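Probable polysaccharide deacetylase pdaA (Bacillus subtilis, PDB 1NY1) deacetylates N-acetylmuramic acid residues in peptidoglycan glycan strands, leading to muramic delta-lactam in the spore cortex, and is required for germination. Local coordinates at residues A[26-31]-A[146-151]; A[115-120]-A[155-160]; A[185-190]-A[214-219]. All blocks are in the same frame, centred on the assembly; numbering follows the deposited sequence.

Interaction 1: A[26-31]-A[146-151]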
ATOM      1  N   ASN A  26      -7.543  16.912   0.848  1.00 27.28           N
ATOM      2  CA  ASN A  26      -6.163  17.284   0.575  1.00 26.49           C
ATOM      3  C   ASN A  26      -5.585  18.070   1.742  1.00 26.30           C
ATOM      4  O   ASN A  26      -4.438  17.857   2.130  1.00 27.44           O
ATOM      5  CB  ASN A  26      -6.059  18.105  -0.709  1.00 25.99           C
ATOM      6  CG  ASN A  26      -6.316  17.277  -1.947  1.00 24.90           C
ATOM      7  OD1 ASN A  26      -6.076  16.068  -1.962  1.00 23.79           O
ATOM      8  ND2 ASN A  26      -6.788  17.925  -3.003  1.00 25.69           N
ATOM      9  N   SER A  27      -6.381  18.969   2.312  1.00 26.41           N
ATOM     10  CA  SER A  27      -5.919  19.779   3.438  1.00 26.07           C
ATOM     11  C   SER A  27      -5.675  18.931   4.681  1.00 25.10           C
ATOM     12  O   SER A  27      -4.673  19.107   5.372  1.00 24.58           O
ATOM     13  CB  SER A  27      -6.940  20.875   3.762  1.00 28.04           C
ATOM     14  OG  SER A  27      -7.005  21.837   2.722  1.00 31.63           O
ATOM     15  N   LEU A  28      -6.588  18.005   4.955  1.00 23.74           N
ATOM     16  CA  LEU A  28      -6.472  17.145   6.123  1.00 23.99           C
ATOM     17  C   LEU A  28      -5.216  16.287   6.089  1.00 25.13           C
ATOM     18  O   LEU A  28      -4.425  16.291   7.031  1.00 26.05           O
ATOM     19  CB  LEU A  28      -7.690  16.229   6.238  1.00 23.28           C
ATOM     20  CG  LEU A  28      -8.334  16.116   7.622  1.00 22.35           C
ATOM     21  CD1 LEU A  28      -9.142  14.831   7.685  1.00 22.02           C
ATOM     22  CD2 LEU A  28      -7.265  16.118   8.714  1.00 22.15           C
ATOM     23  N   ILE A  29      -5.037  15.545   5.003  1.00 26.43           N
ATOM     24  CA  ILE A  29      -3.878  14.671   4.879  1.00 27.48           C
ATOM     25  C   ILE A  29      -2.557  15.435   4.929  1.00 27.84           C
ATOM     26  O   ILE A  29      -1.607  14.994   5.575  1.00 27.54           O
ATOM     27  CB  ILE A  29      -3.930  13.853   3.573  1.00 28.49           C
ATOM     28  CG1 ILE A  29      -3.966  14.791   2.370  1.00 29.87           C
ATOM     29  CG2 ILE A  29      -5.150  12.947   3.584  1.00 27.94           C
ATOM     30  CD1 ILE A  29      -3.758  14.085   1.052  1.00 32.54           C
ATOM     31  N   GLU A  30      -2.497  16.577   4.252  1.00 27.39           N
ATOM     32  CA  GLU A  30      -1.279  17.378   4.237  1.00 27.71           C
ATOM     33  C   GLU A  30      -0.949  17.940   5.614  1.00 26.07           C
ATOM     34  O   GLU A  30       0.221  18.128   5.952  1.00 23.95           O
ATOM     35  CB  GLU A  30      -1.404  18.519   3.222  1.00 31.11           C
ATOM     36  CG  GLU A  30      -1.405  18.044   1.773  1.00 36.25           C
ATOM     37  CD  GLU A  30      -0.133  17.295   1.405  1.00 39.04           C
ATOM     38  OE1 GLU A  30       0.958  17.908   1.470  1.00 41.24           O
ATOM     39  OE2 GLU A  30      -0.223  16.095   1.055  1.00 40.41           O
ATOM     40  N   LYS A  31      -1.977  18.208   6.410  1.00 24.57           N
ATOM     41  CA  LYS A  31      -1.759  18.732   7.753  1.00 24.01           C
ATOM     42  C   LYS A  31      -1.037  17.680   8.588  1.00 24.79           C
ATOM     43  O   LYS A  31      -0.404  17.997   9.596  1.00 25.60           O
ATOM     44  CB  LYS A  31      -3.092  19.075   8.423  1.00 23.94           C
ATOM     45  CG  LYS A  31      -2.931  19.656   9.824  1.00 22.04           C
ATOM     46  CD  LYS A  31      -4.247  19.713  10.585  1.00 22.28           C
ATOM     47  CE  LYS A  31      -5.291  20.556   9.874  1.00 22.58           C
ATOM     48  NZ  LYS A  31      -6.529  20.672  10.707  1.00 26.17           N
ATOM     49  N   PHE A 146     -10.192   6.165   8.649  1.00 18.97           N
ATOM     50  CA  PHE A 146      -9.370   6.992   9.521  1.00 18.74           C
ATOM     51  C   PHE A 146     -10.134   8.223  10.029  1.00 18.15           C
ATOM     52  O   PHE A 146     -11.361   8.299   9.928  1.00 17.34           O
ATOM     53  CB  PHE A 146      -8.094   7.425   8.782  1.00 18.01           C
ATOM     54  CG  PHE A 146      -8.347   8.322   7.599  1.00 17.54           C
ATOM     55  CD1 PHE A 146      -8.902   7.818   6.424  1.00 18.72           C
ATOM     56  CD2 PHE A 146      -8.066   9.681   7.677  1.00 16.57           C
ATOM     57  CE1 PHE A 146      -9.172   8.657   5.346  1.00 16.51           C
ATOM     58  CE2 PHE A 146      -8.333  10.528   6.606  1.00 16.13           C
ATOM     59  CZ  PHE A 146      -8.890  10.014   5.439  1.00 17.31           C
ATOM     60  N   SER A 147      -9.397   9.181  10.579  1.00 17.81           N
ATOM     61  CA  SER A 147      -9.979  10.413  11.102  1.00 18.12           C
ATOM     62  C   SER A 147      -8.822  11.328  11.457  1.00 18.95           C
ATOM     63  O   SER A 147      -7.669  10.906  11.434  1.00 17.57           O
ATOM     64  CB  SER A 147     -10.802  10.128  12.362  1.00 19.41           C
ATOM     65  OG  SER A 147      -9.965   9.686  13.426  1.00 16.90           O
ATOM     66  N   GLU A 148      -9.115  12.579  11.780  1.00 19.46           N
ATOM     67  CA  GLU A 148      -8.043  13.488  12.140  1.00 21.54           C
ATOM     68  C   GLU A 148      -7.355  12.948  13.394  1.00 21.50           C
ATOM     69  O   GLU A 148      -6.133  13.016  13.519  1.00 21.25           O
ATOM     70  CB  GLU A 148      -8.599  14.890  12.375  1.00 22.90           C
ATOM     71  CG  GLU A 148      -7.562  15.896  12.822  1.00 25.43           C
ATOM     72  CD  GLU A 148      -7.937  17.311  12.446  1.00 26.88           C
ATOM     73  OE1 GLU A 148      -9.126  17.544  12.140  1.00 29.30           O
ATOM     74  OE2 GLU A 148      -7.046  18.186  12.462  1.00 27.56           O
ATOM     75  N   TYR A 149      -8.143  12.391  14.309  1.00 21.01           N
ATOM     76  CA  TYR A 149      -7.612  11.816  15.543  1.00 21.36           C
ATOM     77  C   TYR A 149      -6.618  10.692  15.244  1.00 21.17           C
ATOM     78  O   TYR A 149      -5.556  10.613  15.861  1.00 19.30           O
ATOM     79  CB  TYR A 149      -8.753  11.268  16.404  1.00 21.86           C
ATOM     80  CG  TYR A 149      -8.326  10.216  17.411  1.00 22.65           C
ATOM     81  CD1 TYR A 149      -7.577  10.553  18.537  1.00 23.88           C
ATOM     82  CD2 TYR A 149      -8.655   8.876  17.220  1.00 22.81           C
ATOM     83  CE1 TYR A 149      -7.167   9.576  19.449  1.00 24.46           C
ATOM     84  CE2 TYR A 149      -8.252   7.895  18.120  1.00 23.17           C
ATOM     85  CZ  TYR A 149      -7.509   8.250  19.230  1.00 23.50           C
ATOM     86  OH  TYR A 149      -7.112   7.277  20.117  1.00 25.91           O
ATOM     87  N   VAL A 150      -6.978   9.819  14.306  1.00 19.30           N
ATOM     88  CA  VAL A 150      -6.120   8.700  13.927  1.00 19.11           C
ATOM     89  C   VAL A 150      -4.845   9.197  13.253  1.00 18.06           C
ATOM     90  O   VAL A 150      -3.759   8.668  13.496  1.00 17.52           O
ATOM     91  CB  VAL A 150      -6.844   7.738  12.955  1.00 19.33           C
ATOM     92  CG1 VAL A 150      -5.882   6.650  12.483  1.00 18.50           C
ATOM     93  CG2 VAL A 150      -8.046   7.108  13.648  1.00 21.68           C
ATOM     94  N   LEU A 151      -4.983  10.208  12.399  1.00 17.43           N
ATOM     95  CA  LEU A 151      -3.833  10.770  11.698  1.00 17.51           C
ATOM     96  C   LEU A 151      -2.898  11.474  12.672  1.00 18.33           C
ATOM     97  O   LEU A 151      -1.678  11.355  12.572  1.00 18.30           O
ATOM     98  CB  LEU A 151      -4.289  11.758  10.620  1.00 16.56           C
ATOM     99  CG  LEU A 151      -4.937  11.176   9.368  1.00 16.28           C
ATOM    100  CD1 LEU A 151      -5.320  12.302   8.420  1.00 17.15           C
ATOM    101  CD2 LEU A 151      -3.964  10.214   8.689  1.00 18.39           C
TER
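Glu-148 OE2 is gripped twice: by the ammonium of Lys-31 across the contact, and by a hydrogen bond with the hydroxyl of Tyr-32, which follows Lys-31 in the chain. Lys-31 NZ lies 3.1 Å from Glu-148 OE2, a salt bridge and hydrogen bond whose donor sits 25° out of the carboxylate plane. Both chains leave the backbone with CG anti to N; the glutamate then runs on extended, while the lysine bends at chi3 (-59°), and the two cross obliquely. Leu-28 CD2 lies across the stem of Glu-148, 4.1 Å from Glu-148 CB and 4.0 Å from Glu-148 CD, and the first torsion of this leucine (-134°) falls away from any staggered position. The same CD2 comes within 4.3 Å of Leu-151 CD1, on the next turn of the helix, which also faces the backbone of Ile-29 at its CA, while Ile-6 of strand 6-7 also touches Leu-28. Helix 23-31 thus packs on the opening turn of helix 148-156. That turn is capped by Ser-147, whose OG accepts from Val-150 N at 3.1 Å and is also hydrogen-bonded with Asn-3. Glu-148 is the first residue of the helix after this N-cap, so the positive helix end and the lysine would both tend to keep its carboxylate ionised. The charged pair lies at the exposed border and Leu-151 in the buried part, so one glutamate takes part in both kinds of contact: its carboxylate in the salt bridge, its methylenes in the packing on Leu-28.

Interaction 2: A[115-120]-A[155-160]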
ATOM      1  N   GLN A 115      -4.096   1.706  22.764  1.00 22.53           N
ATOM      2  CA  GLN A 115      -4.462   0.573  21.923  1.00 23.27           C
ATOM      3  C   GLN A 115      -3.841   0.686  20.537  1.00 22.56           C
ATOM      4  O   GLN A 115      -3.357  -0.302  19.980  1.00 24.29           O
ATOM      5  CB  GLN A 115      -5.983   0.478  21.814  1.00 24.63           C
ATOM      6  CG  GLN A 115      -6.626  -0.106  23.056  1.00 27.28           C
ATOM      7  CD  GLN A 115      -8.134  -0.032  23.024  1.00 27.99           C
ATOM      8  OE1 GLN A 115      -8.814  -0.816  23.682  1.00 34.11           O
ATOM      9  NE2 GLN A 115      -8.667   0.923  22.271  1.00 26.15           N
ATOM     10  N   ILE A 116      -3.859   1.894  19.986  1.00 20.71           N
ATOM     11  CA  ILE A 116      -3.283   2.143  18.672  1.00 19.71           C
ATOM     12  C   ILE A 116      -1.785   1.842  18.703  1.00 19.79           C
ATOM     13  O   ILE A 116      -1.251   1.198  17.798  1.00 18.52           O
ATOM     14  CB  ILE A 116      -3.500   3.613  18.236  1.00 18.78           C
ATOM     15  CG1 ILE A 116      -4.992   3.868  18.010  1.00 17.99           C
ATOM     16  CG2 ILE A 116      -2.696   3.912  16.967  1.00 14.20           C
ATOM     17  CD1 ILE A 116      -5.322   5.274  17.553  1.00 18.66           C
ATOM     18  N   GLN A 117      -1.109   2.303  19.750  1.00 20.43           N
ATOM     19  CA  GLN A 117       0.326   2.070  19.880  1.00 21.14           C
ATOM     20  C   GLN A 117       0.643   0.577  19.863  1.00 20.49           C
ATOM     21  O   GLN A 117       1.600   0.143  19.221  1.00 19.57           O
ATOM     22  CB  GLN A 117       0.862   2.689  21.174  1.00 23.98           C
ATOM     23  CG  GLN A 117       2.350   2.437  21.402  1.00 27.28           C
ATOM     24  CD  GLN A 117       2.846   3.012  22.716  1.00 30.40           C
ATOM     25  OE1 GLN A 117       2.328   2.684  23.786  1.00 33.17           O
ATOM     26  NE2 GLN A 117       3.859   3.866  22.643  1.00 30.08           N
ATOM     27  N   ASP A 118      -0.165  -0.202  20.578  1.00 19.86           N
ATOM     28  CA  ASP A 118       0.024  -1.647  20.653  1.00 20.36           C
ATOM     29  C   ASP A 118      -0.297  -2.327  19.324  1.00 20.25           C
ATOM     30  O   ASP A 118       0.414  -3.236  18.894  1.00 21.01           O
ATOM     31  CB  ASP A 118      -0.869  -2.243  21.742  1.00 21.89           C
ATOM     32  CG  ASP A 118      -0.679  -3.736  21.889  1.00 24.21           C
ATOM     33  OD1 ASP A 118       0.392  -4.157  22.378  1.00 28.91           O
ATOM     34  OD2 ASP A 118      -1.593  -4.499  21.504  1.00 28.90           O
ATOM     35  N   GLU A 119      -1.380  -1.889  18.690  1.00 19.64           N
ATOM     36  CA  GLU A 119      -1.800  -2.452  17.413  1.00 20.87           C
ATOM     37  C   GLU A 119      -0.704  -2.318  16.365  1.00 19.90           C
ATOM     38  O   GLU A 119      -0.520  -3.208  15.536  1.00 20.97           O
ATOM     39  CB  GLU A 119      -3.059  -1.744  16.904  1.00 21.36           C
ATOM     40  CG  GLU A 119      -4.382  -2.282  17.441  1.00 23.71           C
ATOM     41  CD  GLU A 119      -4.647  -3.716  17.023  1.00 24.67           C
ATOM     42  OE1 GLU A 119      -4.311  -4.086  15.878  1.00 23.22           O
ATOM     43  OE2 GLU A 119      -5.208  -4.480  17.836  1.00 27.31           O
ATOM     44  N   LEU A 120       0.020  -1.203  16.400  1.00 19.29           N
ATOM     45  CA  LEU A 120       1.079  -0.976  15.427  1.00 17.84           C
ATOM     46  C   LEU A 120       2.419  -1.573  15.845  1.00 17.46           C
ATOM     47  O   LEU A 120       3.069  -2.255  15.052  1.00 15.12           O
ATOM     48  CB  LEU A 120       1.233   0.524  15.159  1.00 18.34           C
ATOM     49  CG  LEU A 120      -0.034   1.248  14.691  1.00 18.58           C
ATOM     50  CD1 LEU A 120       0.291   2.696  14.355  1.00 18.03           C
ATOM     51  CD2 LEU A 120      -0.612   0.542  13.477  1.00 18.56           C
ATOM     52  N   LYS A 155       0.798   9.869  13.593  1.00 18.19           N
ATOM     53  CA  LYS A 155       1.908  10.753  13.253  1.00 20.57           C
ATOM     54  C   LYS A 155       2.744  10.999  14.504  1.00 21.84           C
ATOM     55  O   LYS A 155       3.970  11.102  14.439  1.00 19.42           O
ATOM     56  CB  LYS A 155       1.390  12.090  12.712  1.00 21.62           C
ATOM     57  CG  LYS A 155       2.484  13.110  12.432  1.00 25.21           C
ATOM     58  CD  LYS A 155       1.920  14.466  12.030  1.00 28.33           C
ATOM     59  CE  LYS A 155       3.044  15.477  11.835  1.00 30.70           C
ATOM     60  NZ  LYS A 155       2.557  16.836  11.482  1.00 32.60           N
ATOM     61  N   ARG A 156       2.076  11.093  15.650  1.00 22.94           N
ATOM     62  CA  ARG A 156       2.781  11.320  16.906  1.00 24.39           C
ATOM     63  C   ARG A 156       3.664  10.113  17.193  1.00 24.59           C
ATOM     64  O   ARG A 156       4.721  10.241  17.808  1.00 25.60           O
ATOM     65  CB  ARG A 156       1.790  11.519  18.055  1.00 25.33           C
ATOM     66  CG  ARG A 156       2.447  11.988  19.347  1.00 29.92           C
ATOM     67  CD  ARG A 156       1.428  12.213  20.455  1.00 31.48           C
ATOM     68  NE  ARG A 156       1.407  11.135  21.443  1.00 34.71           N
ATOM     69  CZ  ARG A 156       1.074   9.873  21.186  1.00 36.60           C
ATOM     70  NH1 ARG A 156       0.730   9.501  19.961  1.00 40.35           N
ATOM     71  NH2 ARG A 156       1.072   8.978  22.164  1.00 37.77           N
ATOM     72  N   LEU A 157       3.220   8.947  16.732  1.00 22.55           N
ATOM     73  CA  LEU A 157       3.952   7.702  16.915  1.00 22.34           C
ATOM     74  C   LEU A 157       5.041   7.522  15.858  1.00 21.88           C
ATOM     75  O   LEU A 157       5.705   6.484  15.811  1.00 22.54           O
ATOM     76  CB  LEU A 157       2.989   6.515  16.865  1.00 23.42           C
ATOM     77  CG  LEU A 157       1.949   6.458  17.988  1.00 23.69           C
ATOM     78  CD1 LEU A 157       1.039   5.263  17.782  1.00 22.80           C
ATOM     79  CD2 LEU A 157       2.656   6.364  19.328  1.00 24.41           C
ATOM     80  N   GLY A 158       5.208   8.533  15.011  1.00 21.59           N
ATOM     81  CA  GLY A 158       6.225   8.485  13.975  1.00 19.93           C
ATOM     82  C   GLY A 158       5.809   7.801  12.689  1.00 19.95           C
ATOM     83  O   GLY A 158       6.650   7.510  11.837  1.00 17.46           O
ATOM     84  N   TYR A 159       4.515   7.553  12.532  1.00 19.14           N
ATOM     85  CA  TYR A 159       4.021   6.889  11.333  1.00 18.50           C
ATOM     86  C   TYR A 159       3.601   7.818  10.213  1.00 18.60           C
ATOM     87  O   TYR A 159       2.988   8.865  10.429  1.00 18.89           O
ATOM     88  CB  TYR A 159       2.847   5.969  11.679  1.00 18.34           C
ATOM     89  CG  TYR A 159       3.270   4.647  12.259  1.00 17.25           C
ATOM     90  CD1 TYR A 159       3.646   3.590  11.425  1.00 15.35           C
ATOM     91  CD2 TYR A 159       3.323   4.453  13.640  1.00 16.40           C
ATOM     92  CE1 TYR A 159       4.063   2.373  11.952  1.00 14.22           C
ATOM     93  CE2 TYR A 159       3.744   3.235  14.175  1.00 16.30           C
ATOM     94  CZ  TYR A 159       4.111   2.204  13.331  1.00 16.92           C
ATOM     95  OH  TYR A 159       4.534   1.000  13.853  1.00 20.31           O
ATOM     96  N   GLN A 160       3.953   7.407   9.005  1.00 17.17           N
ATOM     97  CA  GLN A 160       3.609   8.134   7.803  1.00 19.03           C
ATOM     98  C   GLN A 160       2.434   7.342   7.240  1.00 16.77           C
ATOM     99  O   GLN A 160       2.572   6.152   6.961  1.00 16.59           O
ATOM    100  CB  GLN A 160       4.776   8.089   6.820  1.00 22.38           C
ATOM    101  CG  GLN A 160       4.635   9.045   5.672  1.00 28.27           C
ATOM    102  CD  GLN A 160       4.925  10.468   6.083  1.00 28.71           C
ATOM    103  OE1 GLN A 160       4.521  11.410   5.410  1.00 32.42           O
ATOM    104  NE2 GLN A 160       5.640  10.634   7.193  1.00 33.25           N
TER
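Leu-157, Leu-120 and Tyr-159 carry most of this apolar contact between helix 113-131 and the turn that ends helix 148-156. Leu-157 sends CD1 up against the helix backbone, 3.9 Å from Gln-117 CA, with Ile-116 CG2 and Leu-120 CD1 beside the same methyl. With CG anti to the carbonyl carbon in both leucines, each sends a CD1 methyl across, and these meet tip to tip. Leu-120, whose side chain is about 8 Å from that of the metal-binding His-101, also covers one face of Tyr-159 with CD1, 3.4 Å above the ring plane and displaced toward the rim. It makes a CH-pi contact 3.8 Å from the Tyr-159 ring centroid, closest at Tyr-159 CE2 (3.5 Å). The leucine and the tyrosine run past each other in opposite directions, so Leu-120 CB comes alongside the phenol end, 3.6 Å from Tyr-159 OH, while Leu-157 CB lies at the ring edge, in plane. The buried hydroxyl is hydrogen-bonded to Asn-124, one turn further along helix 113-131, which ties the far end of the ring to the same helix. A leucine in place of Tyr-159 would lose the ring face under Leu-120 and would probably leave Asn-124 without this partner. Between Leu-157 and Tyr-159, Gly-158 turns the chain with positive phi. This is a Schellman motif closing helix 148-156 and leading into strand 160-161, a helix-to-strand turn packed on a neighbouring helix within the NodB-homology fold.

Interaction 3: A[185-190]-A[214-219]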
ATOM      1  N   HIS A 185      -7.355  -2.819 -15.659  1.00 11.18           N
ATOM      2  CA  HIS A 185      -7.466  -1.743 -14.682  1.00 11.64           C
ATOM      3  C   HIS A 185      -6.140  -1.051 -14.407  1.00 11.74           C
ATOM      4  O   HIS A 185      -6.092   0.168 -14.292  1.00 10.94           O
ATOM      5  CB  HIS A 185      -8.061  -2.262 -13.366  1.00 11.22           C
ATOM      6  CG  HIS A 185      -9.547  -2.110 -13.285  1.00 12.33           C
ATOM      7  ND1 HIS A 185     -10.401  -3.184 -13.164  1.00 14.82           N
ATOM      8  CD2 HIS A 185     -10.331  -1.008 -13.332  1.00 10.63           C
ATOM      9  CE1 HIS A 185     -11.649  -2.749 -13.144  1.00 11.69           C
ATOM     10  NE2 HIS A 185     -11.632  -1.433 -13.244  1.00 16.32           N
HETATM   11  N   MSE A 186      -5.066  -1.826 -14.306  1.00 12.67           N
HETATM   12  CA  MSE A 186      -3.756  -1.253 -14.036  1.00 12.20           C
HETATM   13  C   MSE A 186      -3.249  -0.398 -15.185  1.00 14.49           C
HETATM   14  O   MSE A 186      -2.512   0.562 -14.970  1.00 14.38           O
HETATM   15  CB  MSE A 186      -2.757  -2.355 -13.719  1.00 14.16           C
HETATM   16  CG  MSE A 186      -3.030  -3.028 -12.385  1.00 11.70           C
HETATM   17 SE   MSE A 186      -1.641  -4.249 -11.852  1.00 12.08          SE
HETATM   18  CE  MSE A 186      -2.293  -5.868 -12.657  1.00 12.31           C
ATOM     19  N   ILE A 187      -3.666  -0.735 -16.400  1.00 13.01           N
ATOM     20  CA  ILE A 187      -3.260   0.021 -17.572  1.00 14.02           C
ATOM     21  C   ILE A 187      -4.134   1.265 -17.723  1.00 13.70           C
ATOM     22  O   ILE A 187      -3.628   2.373 -17.907  1.00 13.87           O
ATOM     23  CB  ILE A 187      -3.374  -0.840 -18.852  1.00 14.90           C
ATOM     24  CG1 ILE A 187      -2.409  -2.031 -18.773  1.00 14.84           C
ATOM     25  CG2 ILE A 187      -3.125   0.026 -20.088  1.00 16.06           C
ATOM     26  CD1 ILE A 187      -0.930  -1.661 -18.675  1.00 16.86           C
ATOM     27  N   LYS A 188      -5.448   1.082 -17.628  1.00 13.25           N
ATOM     28  CA  LYS A 188      -6.381   2.192 -17.784  1.00 13.78           C
ATOM     29  C   LYS A 188      -6.282   3.263 -16.704  1.00 12.50           C
ATOM     30  O   LYS A 188      -6.374   4.453 -17.004  1.00 12.38           O
ATOM     31  CB  LYS A 188      -7.818   1.665 -17.858  1.00 16.53           C
ATOM     32  CG  LYS A 188      -8.874   2.750 -18.079  1.00 22.57           C
ATOM     33  CD  LYS A 188     -10.132   2.192 -18.742  1.00 26.93           C
ATOM     34  CE  LYS A 188     -10.779   1.100 -17.906  1.00 29.62           C
ATOM     35  NZ  LYS A 188     -11.846   0.368 -18.651  1.00 30.68           N
ATOM     36  N   GLN A 189      -6.086   2.856 -15.453  1.00  9.53           N
ATOM     37  CA  GLN A 189      -6.002   3.828 -14.366  1.00 10.15           C
ATOM     38  C   GLN A 189      -4.627   4.444 -14.166  1.00  9.93           C
ATOM     39  O   GLN A 189      -4.468   5.340 -13.344  1.00  7.58           O
ATOM     40  CB  GLN A 189      -6.478   3.191 -13.052  1.00  7.58           C
ATOM     41  CG  GLN A 189      -7.956   2.828 -13.077  1.00  9.59           C
ATOM     42  CD  GLN A 189      -8.479   2.361 -11.733  1.00 14.14           C
ATOM     43  OE1 GLN A 189      -8.276   3.020 -10.714  1.00 16.11           O
ATOM     44  NE2 GLN A 189      -9.181   1.236 -11.729  1.00 13.63           N
ATOM     45  N   ALA A 190      -3.638   3.974 -14.918  1.00  9.36           N
ATOM     46  CA  ALA A 190      -2.282   4.492 -14.777  1.00 10.70           C
ATOM     47  C   ALA A 190      -2.185   5.996 -14.962  1.00 12.71           C
ATOM     48  O   ALA A 190      -2.854   6.582 -15.814  1.00 11.69           O
ATOM     49  CB  ALA A 190      -1.350   3.791 -15.757  1.00 11.16           C
ATOM     50  N   THR A 214       5.443  -4.859 -17.544  1.00 15.09           N
ATOM     51  CA  THR A 214       6.081  -4.924 -18.849  1.00 15.85           C
ATOM     52  C   THR A 214       5.540  -3.826 -19.766  1.00 17.27           C
ATOM     53  O   THR A 214       6.307  -3.015 -20.284  1.00 16.71           O
ATOM     54  CB  THR A 214       5.861  -6.298 -19.516  1.00 17.17           C
ATOM     55  OG1 THR A 214       6.391  -7.328 -18.675  1.00 17.40           O
ATOM     56  CG2 THR A 214       6.567  -6.353 -20.867  1.00 17.02           C
ATOM     57  N   ASP A 215       4.224  -3.780 -19.950  1.00 17.32           N
ATOM     58  CA  ASP A 215       3.625  -2.776 -20.828  1.00 19.41           C
ATOM     59  C   ASP A 215       3.730  -1.336 -20.331  1.00 19.12           C
ATOM     60  O   ASP A 215       3.863  -0.409 -21.137  1.00 18.51           O
ATOM     61  CB  ASP A 215       2.163  -3.121 -21.116  1.00 22.13           C
ATOM     62  CG  ASP A 215       2.021  -4.388 -21.935  1.00 28.23           C
ATOM     63  OD1 ASP A 215       2.751  -4.534 -22.945  1.00 30.68           O
ATOM     64  OD2 ASP A 215       1.177  -5.239 -21.578  1.00 30.59           O
ATOM     65  N   LEU A 216       3.661  -1.132 -19.018  1.00 16.64           N
ATOM     66  CA  LEU A 216       3.771   0.218 -18.477  1.00 16.62           C
ATOM     67  C   LEU A 216       5.195   0.734 -18.673  1.00 15.59           C
ATOM     68  O   LEU A 216       5.402   1.913 -18.968  1.00 15.18           O
ATOM     69  CB  LEU A 216       3.372   0.235 -16.993  1.00 16.62           C
ATOM     70  CG  LEU A 216       1.855   0.193 -16.772  1.00 16.85           C
ATOM     71  CD1 LEU A 216       1.531  -0.081 -15.309  1.00 18.03           C
ATOM     72  CD2 LEU A 216       1.249   1.519 -17.209  1.00 17.80           C
ATOM     73  N   LYS A 217       6.179  -0.149 -18.523  1.00 14.51           N
ATOM     74  CA  LYS A 217       7.567   0.252 -18.720  1.00 15.99           C
ATOM     75  C   LYS A 217       7.764   0.665 -20.177  1.00 17.67           C
ATOM     76  O   LYS A 217       8.407   1.678 -20.462  1.00 17.05           O
ATOM     77  CB  LYS A 217       8.527  -0.894 -18.392  1.00 14.85           C
ATOM     78  CG  LYS A 217       8.860  -1.033 -16.912  1.00 14.10           C
ATOM     79  CD  LYS A 217       9.976  -2.035 -16.715  1.00 15.65           C
ATOM     80  CE  LYS A 217      10.424  -2.104 -15.270  1.00 18.12           C
ATOM     81  NZ  LYS A 217      11.564  -3.056 -15.083  1.00 17.21           N
ATOM     82  N   LYS A 218       7.210  -0.123 -21.096  1.00 16.81           N
ATOM     83  CA  LYS A 218       7.335   0.184 -22.516  1.00 17.84           C
ATOM     84  C   LYS A 218       6.752   1.564 -22.828  1.00 18.16           C
ATOM     85  O   LYS A 218       7.273   2.285 -23.683  1.00 18.37           O
ATOM     86  CB  LYS A 218       6.638  -0.887 -23.363  1.00 19.45           C
ATOM     87  CG  LYS A 218       6.804  -0.662 -24.861  1.00 21.71           C
ATOM     88  CD  LYS A 218       6.200  -1.786 -25.693  1.00 22.56           C
ATOM     89  CE  LYS A 218       6.437  -1.540 -27.181  1.00 22.97           C
ATOM     90  NZ  LYS A 218       5.869  -2.624 -28.027  1.00 19.81           N
ATOM     91  N   GLN A 219       5.677   1.929 -22.135  1.00 16.88           N
ATOM     92  CA  GLN A 219       5.039   3.230 -22.329  1.00 18.48           C
ATOM     93  C   GLN A 219       5.921   4.371 -21.841  1.00 19.07           C
ATOM     94  O   GLN A 219       5.694   5.530 -22.186  1.00 20.58           O
ATOM     95  CB  GLN A 219       3.708   3.304 -21.582  1.00 20.04           C
ATOM     96  CG  GLN A 219       2.582   2.506 -22.194  1.00 21.65           C
ATOM     97  CD  GLN A 219       1.286   2.680 -21.423  1.00 25.23           C
ATOM     98  OE1 GLN A 219       0.898   3.802 -21.090  1.00 24.25           O
ATOM     99  NE2 GLN A 219       0.608   1.572 -21.142  1.00 24.87           N
TER
HETATM  100  O   HOH W   1      -1.698   3.188 -19.673  1.00 21.23           O
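Ile-187 lays its CD1 against the branch point of Leu-216, 3.8 Å from Leu-216 CG, the two side chains sliding past each other in opposite directions. Chi1 (-63°) sets Ile-187 CG1 beside the backbone N, and chi2 (-62°) folds CD1 back toward the facing helix, where it also meets Asp-215 CB at 4.2 Å. Leu-216 is in turn held on a second side: its CD2 reaches Ala-190 CB at 3.7 Å, near the end of helix 179-188. Its other methyl, CD1, lies 4.1 Å from Met-186 O, a carbonyl that is hydrogen-bonded to Tyr-196 OH. Both Ala-190 and Leu-216 touch Tyr-196 of strand 194-198, and Leu-216 also touches Phe-223, so it reaches both helix 179-188 and the parallel sheet. Helix 205-219 is the helical link of a beta-alpha-beta crossover from strand 194-198 to strand 222-224, both of which pair in parallel with strand 44-51; helix 179-188 packs beside it. Toward solvent the contact turns polar. A water donates to Ile-187 O at 2.7 Å and to Gln-219 OE1 at 3.0 Å, bridging a carbonyl near the end of one helix to a side chain late on helix 205-219. The glutamine, extended beyond CG, crosses Ile-187 obliquely, its NE2 nearest Ile-187 CG2 at 4.2 Å. Asp-215 points toward helix 179-188, its OD2 hydrogen-bonded with Tyr-183 OH, on that helix. The selenomethionine Met-186 carries its selenium end away from the 214-219 segment, onto Ala-208, Leu-209 and Ala-212, earlier on helix 205-219.

Interactions 1 and 2 share helix 148-156, the first using its capped start and the second its glycine-closed end; they touch where Tyr-149 OH packs on Ile-116 CD1. Interaction 3 lies apart, joining helices 179-188 and 205-219 beside the parallel sheet, its centre about 30 Å from that of interaction 1 and about 34 Å from that of interaction 2, on the opposite side of the chain's centre from the latter. Interaction 2 is the most buried and has no hydrogen bond between its segments. Interactions 1 and 3 are partly buried, and each backs its apolar packing with a polar link nearer the surface: a direct salt bridge in the first, a water bridge in the third.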